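PDB 5EZM: 4-amino-4-deoxy-L-arabinose transferase or related glycosyltransferases of PMT family from Cupriavidus metallidurans, which probably transfers 4-amino-4-deoxy-L-arabinose from a polyprenyl-phosphate carrier to lipid A, as a zinc-binding membrane glycosyltransferase of the GT-C fold. Local coordinates for residues A[124-132]-A[173-183]; A[136-147]-A[435-446]. All coordinates share one frame; numbering follows the deposited sequence.

The two interactions are helix-helix contacts in the membrane-embedded part of this GT-C glycosyltransferase, their centres about 20 Å apart on the same side of the chain's centre. Their segments alternate along the chain, in the order 124-132, 136-147, 173-183, 435-446. Helices 112-133 and 135-147 follow each other directly and pack together, Ala-138 lying against the backbone of 126-130 and Leu-145 against Ser-125. From this pair, interaction 1 reaches helix 160-178 and the loop after it, while interaction 2 reaches helix 435-456, almost 300 residues further on. Early and late transmembrane helices are thus joined into one bundle, with bound lipid-like MPG molecules beside both contacts.

Interaction 1: A[124-132]-A[173-183]; sequences VSMMAARRW and AFMLMGQHPDA
Trp-132 meets the C-terminal end of helix 160-178 with its indole: NE1 donates a hydrogen bond to Leu-176 O (2.7 Å, N-H...O angle 155°). The carbonyl oxygen lies close to the indole plane, whereas the N-H approaches from above the carbonyl plane. With CG beside its own backbone N (chi1 -80°), the indole reaches across to the end of the partner helix, where His-180 comes over one face. This is an edge-to-face pair with ring centroids 4.6 Å apart, CD2 of His-180 standing over the indole. Pro-181 CD meets Trp-132 CH2 at 3.7 Å. Replacing the indole with an alanine's methyl is likely to leave Leu-176 O without this donor and His-180 without the face its edge rests on. The imidazole is flanked by a second partner: Arg-131 CD makes a CH-pi contact with its face, 4.2 Å from the ring centroid, and NE lies above the same ring. Asp-182 N donates to His-180 ND1 (3.1 Å) within the turn 180-183, which limits rotation of the ring. A long flexible arginine suits this place, for its aliphatic part also packs on Met-177: Arg-131 CB lies 3.5 Å from Met-177 SD. Along the line between the helices Ala-128 and Ala-173 are small, letting the backbones come near at a crossing angle of 20°, while Met-127 and Phe-174 fill in at one side; Ala-173 CB touches Val-124 CB at 3.7 Å. Behind this interface, Phe-174 and Met-177 lean on Trp-191 of helix 185-206, while Ser-125 and Ala-129 turn to helix 135-147.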
loop_
_atom_site.group_PDB
_atom_site.type_symbol
_atom_site.label_atom_id
_atom_site.label_comp_id
_atom_site.label_asym_id
_atom_site.label_seq_id
_atom_site.Cartn_x
_atom_site.Cartn_y
_atom_site.Cartn_z
ATOM N N VAL A 124 16.184 7.021 -0.540
ATOM C CA VAL A 124 16.906 7.102 0.726
ATOM C C VAL A 124 17.617 5.789 1.031
ATOM O O VAL A 124 18.695 5.786 1.646
ATOM C CB VAL A 124 15.959 7.520 1.866
ATOM C CG1 VAL A 124 15.288 8.843 1.530
ATOM C CG2 VAL A 124 14.924 6.439 2.143
ATOM N N SER A 125 17.052 4.659 0.593
ATOM C CA SER A 125 17.712 3.378 0.819
ATOM C C SER A 125 19.063 3.330 0.117
ATOM O O SER A 125 20.084 2.992 0.732
ATOM C CB SER A 125 16.819 2.232 0.353
ATOM O OG SER A 125 15.699 2.087 1.207
ATOM N N MET A 126 19.101 3.682 -1.166
ATOM C CA MET A 126 20.396 3.673 -1.828
ATOM C C MET A 126 21.252 4.878 -1.454
ATOM O O MET A 126 22.451 4.886 -1.758
ATOM C CB MET A 126 20.230 3.567 -3.347
ATOM C CG MET A 126 19.325 4.586 -3.993
ATOM S SD MET A 126 18.925 4.075 -5.683
ATOM C CE MET A 126 20.548 4.069 -6.439
ATOM N N MET A 127 20.683 5.883 -0.787
ATOM C CA MET A 127 21.515 6.929 -0.203
ATOM C C MET A 127 22.315 6.385 0.973
ATOM O O MET A 127 23.539 6.557 1.041
ATOM C CB MET A 127 20.658 8.116 0.236
ATOM C CG MET A 127 21.467 9.201 0.933
ATOM S SD MET A 127 20.514 10.646 1.428
ATOM C CE MET A 127 19.353 9.905 2.578
ATOM N N ALA A 128 21.636 5.720 1.914
ATOM C CA ALA A 128 22.347 5.090 3.022
ATOM C C ALA A 128 23.313 4.025 2.518
ATOM O O ALA A 128 24.449 3.919 3.005
ATOM C CB ALA A 128 21.347 4.489 4.012
ATOM N N ALA A 129 22.882 3.232 1.533
ATOM C CA ALA A 129 23.769 2.231 0.952
ATOM C C ALA A 129 25.011 2.876 0.353
ATOM O O ALA A 129 26.129 2.392 0.559
ATOM C CB ALA A 129 23.024 1.418 -0.107
ATOM N N ARG A 130 24.836 3.975 -0.388
ATOM C CA ARG A 130 25.985 4.654 -0.979
ATOM C C ARG A 130 26.907 5.211 0.096
ATOM O O ARG A 130 28.135 5.184 -0.052
ATOM C CB ARG A 130 25.518 5.772 -1.910
ATOM N N ARG A 131 26.333 5.712 1.190
ATOM C CA ARG A 131 27.144 6.258 2.272
ATOM C C ARG A 131 27.995 5.174 2.925
ATOM O O ARG A 131 29.209 5.339 3.089
ATOM C CB ARG A 131 26.244 6.933 3.304
ATOM C CG ARG A 131 26.979 7.547 4.481
ATOM C CD ARG A 131 27.859 8.702 4.041
ATOM N NE ARG A 131 28.208 9.573 5.157
ATOM C CZ ARG A 131 29.085 10.568 5.079
ATOM N NH1 ARG A 131 29.709 10.813 3.935
ATOM N NH2 ARG A 131 29.343 11.313 6.145
ATOM N N TRP A 132 27.376 4.053 3.299
ATOM C CA TRP A 132 28.085 3.038 4.074
ATOM C C TRP A 132 28.846 2.034 3.220
ATOM O O TRP A 132 29.907 1.560 3.641
ATOM C CB TRP A 132 27.108 2.281 4.976
ATOM C CG TRP A 132 26.750 3.014 6.226
ATOM C CD1 TRP A 132 25.615 3.734 6.457
ATOM C CD2 TRP A 132 27.529 3.097 7.424
ATOM N NE1 TRP A 132 25.639 4.262 7.724
ATOM C CE2 TRP A 132 26.805 3.886 8.339
ATOM C CE3 TRP A 132 28.769 2.582 7.812
ATOM C CZ2 TRP A 132 27.276 4.168 9.618
ATOM C CZ3 TRP A 132 29.239 2.866 9.081
ATOM C CH2 TRP A 132 28.493 3.652 9.969
ATOM N N ALA A 173 16.994 4.928 7.028
ATOM C CA ALA A 173 18.064 5.534 6.240
ATOM C C ALA A 173 18.668 6.735 6.951
ATOM O O ALA A 173 19.893 6.902 6.968
ATOM C CB ALA A 173 17.542 5.939 4.863
ATOM N N PHE A 174 17.828 7.586 7.546
ATOM C CA PHE A 174 18.356 8.747 8.255
ATOM C C PHE A 174 19.144 8.322 9.487
ATOM O O PHE A 174 20.172 8.929 9.813
ATOM C CB PHE A 174 17.223 9.699 8.639
ATOM C CG PHE A 174 16.521 10.317 7.459
ATOM C CD1 PHE A 174 17.113 10.324 6.206
ATOM C CD2 PHE A 174 15.267 10.887 7.604
ATOM C CE1 PHE A 174 16.466 10.886 5.123
ATOM C CE2 PHE A 174 14.615 11.451 6.525
ATOM C CZ PHE A 174 15.215 11.451 5.283
ATOM N N MET A 175 18.684 7.276 10.178
ATOM C CA MET A 175 19.449 6.759 11.308
ATOM C C MET A 175 20.819 6.261 10.864
ATOM O O MET A 175 21.825 6.506 11.540
ATOM C CB MET A 175 18.672 5.645 12.003
ATOM C CG MET A 175 19.456 4.905 13.079
ATOM S SD MET A 175 19.972 5.960 14.450
ATOM C CE MET A 175 20.620 4.736 15.586
ATOM N N LEU A 176 20.883 5.565 9.724
ATOM C CA LEU A 176 22.174 5.085 9.238
ATOM C C LEU A 176 23.070 6.240 8.809
ATOM O O LEU A 176 24.278 6.221 9.067
ATOM C CB LEU A 176 21.977 4.102 8.085
ATOM C CG LEU A 176 21.212 2.816 8.409
ATOM C CD1 LEU A 176 21.201 1.877 7.211
ATOM C CD2 LEU A 176 21.794 2.125 9.629
ATOM N N MET A 177 22.499 7.257 8.156
ATOM C CA MET A 177 23.293 8.413 7.745
ATOM C C MET A 177 23.857 9.151 8.950
ATOM O O MET A 177 25.003 9.617 8.923
ATOM C CB MET A 177 22.448 9.363 6.895
ATOM C CG MET A 177 21.976 8.796 5.564
ATOM S SD MET A 177 23.317 8.502 4.396
ATOM C CE MET A 177 24.015 10.145 4.235
ATOM N N GLY A 178 23.065 9.268 10.020
ATOM C CA GLY A 178 23.504 10.007 11.191
ATOM C C GLY A 178 24.550 9.300 12.026
ATOM O O GLY A 178 25.225 9.948 12.830
ATOM N N GLN A 179 24.701 7.989 11.858
ATOM C CA GLN A 179 25.656 7.218 12.638
ATOM C C GLN A 179 26.936 6.912 11.871
ATOM O O GLN A 179 27.718 6.062 12.307
ATOM C CB GLN A 179 25.011 5.919 13.126
ATOM C CG GLN A 179 23.827 6.138 14.050
ATOM C CD GLN A 179 24.181 6.987 15.255
ATOM O OE1 GLN A 179 25.233 6.809 15.866
ATOM N NE2 GLN A 179 23.305 7.923 15.596
ATOM N N HIS A 180 27.171 7.582 10.750
ATOM C CA HIS A 180 28.428 7.390 10.035
ATOM C C HIS A 180 29.529 8.195 10.713
ATOM O O HIS A 180 29.338 9.383 10.989
ATOM C CB HIS A 180 28.296 7.808 8.574
ATOM C CG HIS A 180 29.397 7.293 7.699
ATOM N ND1 HIS A 180 30.618 7.922 7.588
ATOM C CD2 HIS A 180 29.461 6.205 6.894
ATOM C CE1 HIS A 180 31.386 7.245 6.753
ATOM N NE2 HIS A 180 30.707 6.199 6.317
ATOM N N PRO A 181 30.680 7.585 11.007
ATOM C CA PRO A 181 31.737 8.330 11.713
ATOM C C PRO A 181 32.252 9.530 10.940
ATOM O O PRO A 181 32.544 10.570 11.545
ATOM C CB PRO A 181 32.832 7.272 11.918
ATOM C CG PRO A 181 32.129 5.961 11.813
ATOM C CD PRO A 181 31.032 6.170 10.812
ATOM N N ASP A 182 32.363 9.425 9.615
ATOM C CA ASP A 182 32.887 10.521 8.796
ATOM C C ASP A 182 31.911 11.702 8.660
ATOM O O ASP A 182 32.141 12.562 7.795
ATOM C CB ASP A 182 33.270 9.998 7.411
ATOM C CG ASP A 182 34.414 9.000 7.458
ATOM O OD1 ASP A 182 35.304 9.158 8.321
ATOM O OD2 ASP A 182 34.426 8.059 6.634
ATOM N N ALA A 183 30.854 11.777 9.462
ATOM C CA ALA A 183 29.933 12.902 9.445
ATOM C C ALA A 183 30.209 13.819 10.629
ATOM O O ALA A 183 30.555 13.355 11.720
ATOM C CB ALA A 183 28.481 12.421 9.484
#

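Interaction 2: A[136-147]-A[435-446]; sequences RAAAFTGLALLA and VLPSVAVYAMGM. With MPG ([(Z)-octadec-9-enyl] (2R)-2,3-bis(oxidanyl)propanoate), chain B.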
loop_
_atom_site.group_PDB
_atom_site.type_symbol
_atom_site.label_atom_id
_atom_site.label_comp_id
_atom_site.label_asym_id
_atom_site.label_seq_id
_atom_site.Cartn_x
_atom_site.Cartn_y
_atom_site.Cartn_z
ATOM N N ARG A 136 28.508 1.235 -6.043
ATOM C CA ARG A 136 28.069 -0.002 -6.687
ATOM C C ARG A 136 27.006 -0.707 -5.849
ATOM O O ARG A 136 25.946 -1.098 -6.361
ATOM C CB ARG A 136 29.273 -0.915 -6.933
ATOM C CG ARG A 136 29.035 -2.023 -7.953
ATOM C CD ARG A 136 30.301 -2.837 -8.195
ATOM N NE ARG A 136 30.035 -4.276 -8.184
ATOM C CZ ARG A 136 29.927 -5.033 -9.273
ATOM N NH1 ARG A 136 30.073 -4.496 -10.480
ATOM N NH2 ARG A 136 29.677 -6.332 -9.155
ATOM N N ALA A 137 27.266 -0.859 -4.548
ATOM C CA ALA A 137 26.285 -1.472 -3.659
ATOM C C ALA A 137 24.981 -0.685 -3.652
ATOM O O ALA A 137 23.894 -1.273 -3.596
ATOM C CB ALA A 137 26.853 -1.583 -2.246
ATOM N N ALA A 138 25.068 0.647 -3.710
ATOM C CA ALA A 138 23.858 1.464 -3.755
ATOM C C ALA A 138 23.053 1.179 -5.014
ATOM O O ALA A 138 21.822 1.068 -4.963
ATOM C CB ALA A 138 24.218 2.945 -3.675
ATOM N N ALA A 139 23.735 1.064 -6.158
ATOM C CA ALA A 139 23.052 0.684 -7.390
ATOM C C ALA A 139 22.351 -0.658 -7.222
ATOM O O ALA A 139 21.181 -0.814 -7.594
ATOM C CB ALA A 139 24.041 0.638 -8.553
ATOM N N PHE A 140 23.044 -1.633 -6.630
ATOM C CA PHE A 140 22.402 -2.918 -6.384
ATOM C C PHE A 140 21.196 -2.782 -5.456
ATOM O O PHE A 140 20.234 -3.548 -5.578
ATOM C CB PHE A 140 23.416 -3.912 -5.819
ATOM C CG PHE A 140 24.372 -4.436 -6.845
ATOM C CD1 PHE A 140 23.902 -5.101 -7.965
ATOM C CD2 PHE A 140 25.735 -4.266 -6.696
ATOM C CE1 PHE A 140 24.776 -5.586 -8.918
ATOM C CE2 PHE A 140 26.617 -4.749 -7.646
ATOM C CZ PHE A 140 26.136 -5.410 -8.758
ATOM N N THR A 141 21.218 -1.812 -4.538
ATOM C CA THR A 141 20.071 -1.610 -3.657
ATOM C C THR A 141 18.885 -1.041 -4.426
ATOM O O THR A 141 17.747 -1.499 -4.253
ATOM C CB THR A 141 20.460 -0.697 -2.491
ATOM O OG1 THR A 141 21.169 -1.455 -1.504
ATOM C CG2 THR A 141 19.234 -0.073 -1.847
ATOM N N GLY A 142 19.133 -0.049 -5.286
ATOM C CA GLY A 142 18.059 0.479 -6.113
ATOM C C GLY A 142 17.451 -0.580 -7.013
ATOM O O GLY A 142 16.227 -0.712 -7.103
ATOM N N LEU A 143 18.303 -1.359 -7.686
ATOM C CA LEU A 143 17.807 -2.454 -8.518
ATOM C C LEU A 143 17.026 -3.464 -7.687
ATOM O O LEU A 143 15.967 -3.946 -8.111
ATOM C CB LEU A 143 18.974 -3.135 -9.227
ATOM C CG LEU A 143 19.819 -2.200 -10.090
ATOM C CD1 LEU A 143 21.094 -2.886 -10.536
ATOM C CD2 LEU A 143 19.012 -1.733 -11.282
ATOM N N ALA A 144 17.534 -3.788 -6.496
ATOM C CA ALA A 144 16.860 -4.740 -5.621
ATOM C C ALA A 144 15.447 -4.277 -5.287
ATOM O O ALA A 144 14.477 -5.021 -5.476
ATOM C CB ALA A 144 17.677 -4.944 -4.347
ATOM N N LEU A 145 15.313 -3.045 -4.789
ATOM C CA LEU A 145 13.990 -2.543 -4.436
ATOM C C LEU A 145 13.094 -2.407 -5.661
ATOM O O LEU A 145 11.876 -2.599 -5.559
ATOM C CB LEU A 145 14.118 -1.208 -3.705
ATOM C CG LEU A 145 14.838 -1.295 -2.357
ATOM C CD1 LEU A 145 14.949 0.076 -1.723
ATOM C CD2 LEU A 145 14.112 -2.253 -1.429
ATOM N N LEU A 146 13.671 -2.092 -6.823
ATOM C CA LEU A 146 12.867 -1.984 -8.035
ATOM C C LEU A 146 12.273 -3.334 -8.418
ATOM O O LEU A 146 11.077 -3.435 -8.718
ATOM C CB LEU A 146 13.710 -1.419 -9.178
ATOM C CG LEU A 146 12.984 -1.227 -10.513
ATOM C CD1 LEU A 146 11.903 -0.161 -10.399
ATOM C CD2 LEU A 146 13.965 -0.881 -11.622
ATOM N N ALA A 147 13.092 -4.389 -8.404
ATOM C CA ALA A 147 12.631 -5.707 -8.823
ATOM C C ALA A 147 11.770 -6.400 -7.777
ATOM O O ALA A 147 11.009 -7.309 -8.129
ATOM C CB ALA A 147 13.822 -6.604 -9.163
ATOM N N VAL A 435 28.824 -8.029 -13.653
ATOM C CA VAL A 435 27.683 -8.442 -12.844
ATOM C C VAL A 435 26.639 -7.334 -12.784
ATOM O O VAL A 435 25.436 -7.592 -12.903
ATOM C CB VAL A 435 28.147 -8.863 -11.438
ATOM C CG1 VAL A 435 26.958 -9.042 -10.514
ATOM C CG2 VAL A 435 28.954 -10.145 -11.512
ATOM N N LEU A 436 27.078 -6.085 -12.614
ATOM C CA LEU A 436 26.134 -4.980 -12.454
ATOM C C LEU A 436 25.210 -4.792 -13.652
ATOM O O LEU A 436 23.993 -4.646 -13.442
ATOM C CB LEU A 436 26.897 -3.691 -12.129
ATOM C CG LEU A 436 26.057 -2.417 -12.028
ATOM C CD1 LEU A 436 24.896 -2.596 -11.062
ATOM C CD2 LEU A 436 26.927 -1.247 -11.605
ATOM N N PRO A 437 25.685 -4.771 -14.907
ATOM C CA PRO A 437 24.726 -4.651 -16.021
ATOM C C PRO A 437 23.756 -5.819 -16.101
ATOM O O PRO A 437 22.562 -5.614 -16.357
ATOM C CB PRO A 437 25.633 -4.570 -17.258
ATOM C CG PRO A 437 26.907 -5.213 -16.836
ATOM C CD PRO A 437 27.073 -4.824 -15.399
ATOM N N SER A 438 24.241 -7.042 -15.873
ATOM C CA SER A 438 23.362 -8.208 -15.885
ATOM C C SER A 438 22.271 -8.084 -14.828
ATOM O O SER A 438 21.091 -8.340 -15.101
ATOM C CB SER A 438 24.187 -9.479 -15.669
ATOM O OG SER A 438 23.398 -10.644 -15.822
ATOM N N VAL A 439 22.646 -7.676 -13.613
ATOM C CA VAL A 439 21.669 -7.517 -12.539
ATOM C C VAL A 439 20.696 -6.389 -12.865
ATOM O O VAL A 439 19.509 -6.465 -12.533
ATOM C CB VAL A 439 22.384 -7.284 -11.194
ATOM C CG1 VAL A 439 21.380 -7.050 -10.083
ATOM C CG2 VAL A 439 23.260 -8.470 -10.847
ATOM N N ALA A 440 21.176 -5.332 -13.525
ATOM C CA ALA A 440 20.300 -4.219 -13.885
ATOM C C ALA A 440 19.241 -4.652 -14.894
ATOM O O ALA A 440 18.048 -4.374 -14.719
ATOM C CB ALA A 440 21.126 -3.058 -14.439
ATOM N N VAL A 441 19.663 -5.339 -15.959
ATOM C CA VAL A 441 18.717 -5.817 -16.963
ATOM C C VAL A 441 17.754 -6.831 -16.354
ATOM O O VAL A 441 16.548 -6.808 -16.627
ATOM C CB VAL A 441 19.479 -6.408 -18.163
ATOM C CG1 VAL A 441 18.512 -7.005 -19.156
ATOM C CG2 VAL A 441 20.333 -5.336 -18.824
ATOM N N TYR A 442 18.274 -7.731 -15.517
ATOM C CA TYR A 442 17.435 -8.731 -14.860
ATOM C C TYR A 442 16.374 -8.072 -13.983
ATOM O O TYR A 442 15.188 -8.422 -14.049
ATOM C CB TYR A 442 18.331 -9.668 -14.050
ATOM C CG TYR A 442 17.660 -10.481 -12.968
ATOM C CD1 TYR A 442 17.168 -11.750 -13.233
ATOM C CD2 TYR A 442 17.557 -9.996 -11.669
ATOM C CE1 TYR A 442 16.573 -12.506 -12.241
ATOM C CE2 TYR A 442 16.965 -10.742 -10.671
ATOM C CZ TYR A 442 16.474 -11.996 -10.964
ATOM O OH TYR A 442 15.883 -12.745 -9.975
ATOM N N ALA A 443 16.781 -7.101 -13.163
ATOM C CA ALA A 443 15.833 -6.404 -12.300
ATOM C C ALA A 443 14.804 -5.631 -13.115
ATOM O O ALA A 443 13.629 -5.567 -12.736
ATOM C CB ALA A 443 16.576 -5.464 -11.352
ATOM N N MET A 444 15.227 -5.025 -14.230
ATOM C CA MET A 444 14.270 -4.348 -15.101
ATOM C C MET A 444 13.254 -5.333 -15.671
ATOM O O MET A 444 12.051 -5.040 -15.726
ATOM C CB MET A 444 15.004 -3.622 -16.226
ATOM C CG MET A 444 14.092 -3.047 -17.295
ATOM S SD MET A 444 13.004 -1.746 -16.683
ATOM C CE MET A 444 14.167 -0.414 -16.401
ATOM N N GLY A 445 13.719 -6.512 -16.089
ATOM C CA GLY A 445 12.798 -7.523 -16.579
ATOM C C GLY A 445 11.812 -7.971 -15.519
ATOM O O GLY A 445 10.618 -8.118 -15.791
ATOM N N MET A 446 12.296 -8.186 -14.293
ATOM C CA MET A 446 11.408 -8.568 -13.198
ATOM C C MET A 446 10.379 -7.481 -12.925
ATOM O O MET A 446 9.184 -7.763 -12.781
ATOM C CB MET A 446 12.224 -8.861 -11.939
ATOM C CG MET A 446 13.012 -10.144 -12.015
ATOM S SD MET A 446 11.905 -11.551 -12.172
ATOM C CE MET A 446 12.869 -12.596 -13.249
HETATM C C2 MPG B . 26.203 -0.806 -16.297
HETATM C C3 MPG B . 25.228 0.303 -15.916
HETATM C C4 MPG B . 23.878 -0.231 -15.458
HETATM C C5 MPG B . 22.900 0.893 -15.075
HETATM C C6 MPG B . 22.035 0.529 -13.856
HETATM C C7 MPG B . 21.561 1.762 -13.061
HETATM C C8 MPG B . 20.897 1.356 -11.724
HETATM C C9 MPG B . 20.032 2.474 -11.091
HETATM C C10 MPG B . 18.853 1.897 -10.259
HETATM C C11 MPG B . 17.777 2.955 -9.932
HETATM C C12 MPG B . 16.332 2.354 -9.808
HETATM C C13 MPG B . 15.265 3.446 -9.573
HETATM C C14 MPG B . 13.853 3.047 -10.106
HETATM C C1 MPG B . 27.640 -0.298 -16.452
#
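Leu-143 and Leu-436 interlock as reciprocal knobs, their side chains crossing at about a right angle with the two CD1 methyls 3.8 Å apart. Leu-143 enters the hole formed by Leu-436, Val-439, Ala-440 and Ala-443; Leu-436 fills the one among Arg-136, Ala-139, Phe-140 and Leu-143. The branching of leucine serves two surfaces here, because Leu-143 CD1 goes into the protein while CD2 lies 3.6 Å from C8 of the MPG chain. Phe-140 also packs on Leu-436, coming at its CD1 from a direction roughly perpendicular to that of Leu-143. Its CG is beside the backbone N (chi1 -75°), and the ring reaches across to the second helix, where Leu-436 CD1 sits over one face, 4.0 Å from the centroid and 25° off the normal. Val-439 CB approaches the edge of the same ring instead, 3.7 Å from CE1, a beta-branched side chain being broad enough to back it. Arg-136 runs past Leu-436 in the opposite sense, with NH1 beside Leu-436 CB and NH2 beside Val-435 CB. Its guanidinium also presents a face to the edge of Phe-140, and NE forms a salt bridge with Asp-365, which supplies a counter-charge for the arginine in this largely apolar surface. Towards the other end, small residues bring the backbones together: Ala-147 CB meets Ala-443 CB at 3.7 Å, and Met-446 CB lies 3.9 Å from the same Ala-147 CB. Along one flank Ala-440, Leu-146 and Pro-437 join Leu-143 against the MPG hydrocarbon, Ala-440 CB approaching C6 at 3.7 Å. The whole is a nearly parallel knobs-into-holes pairing of transmembrane helices, crossing at 20°, with a lipid-like chain lying in the groove they share.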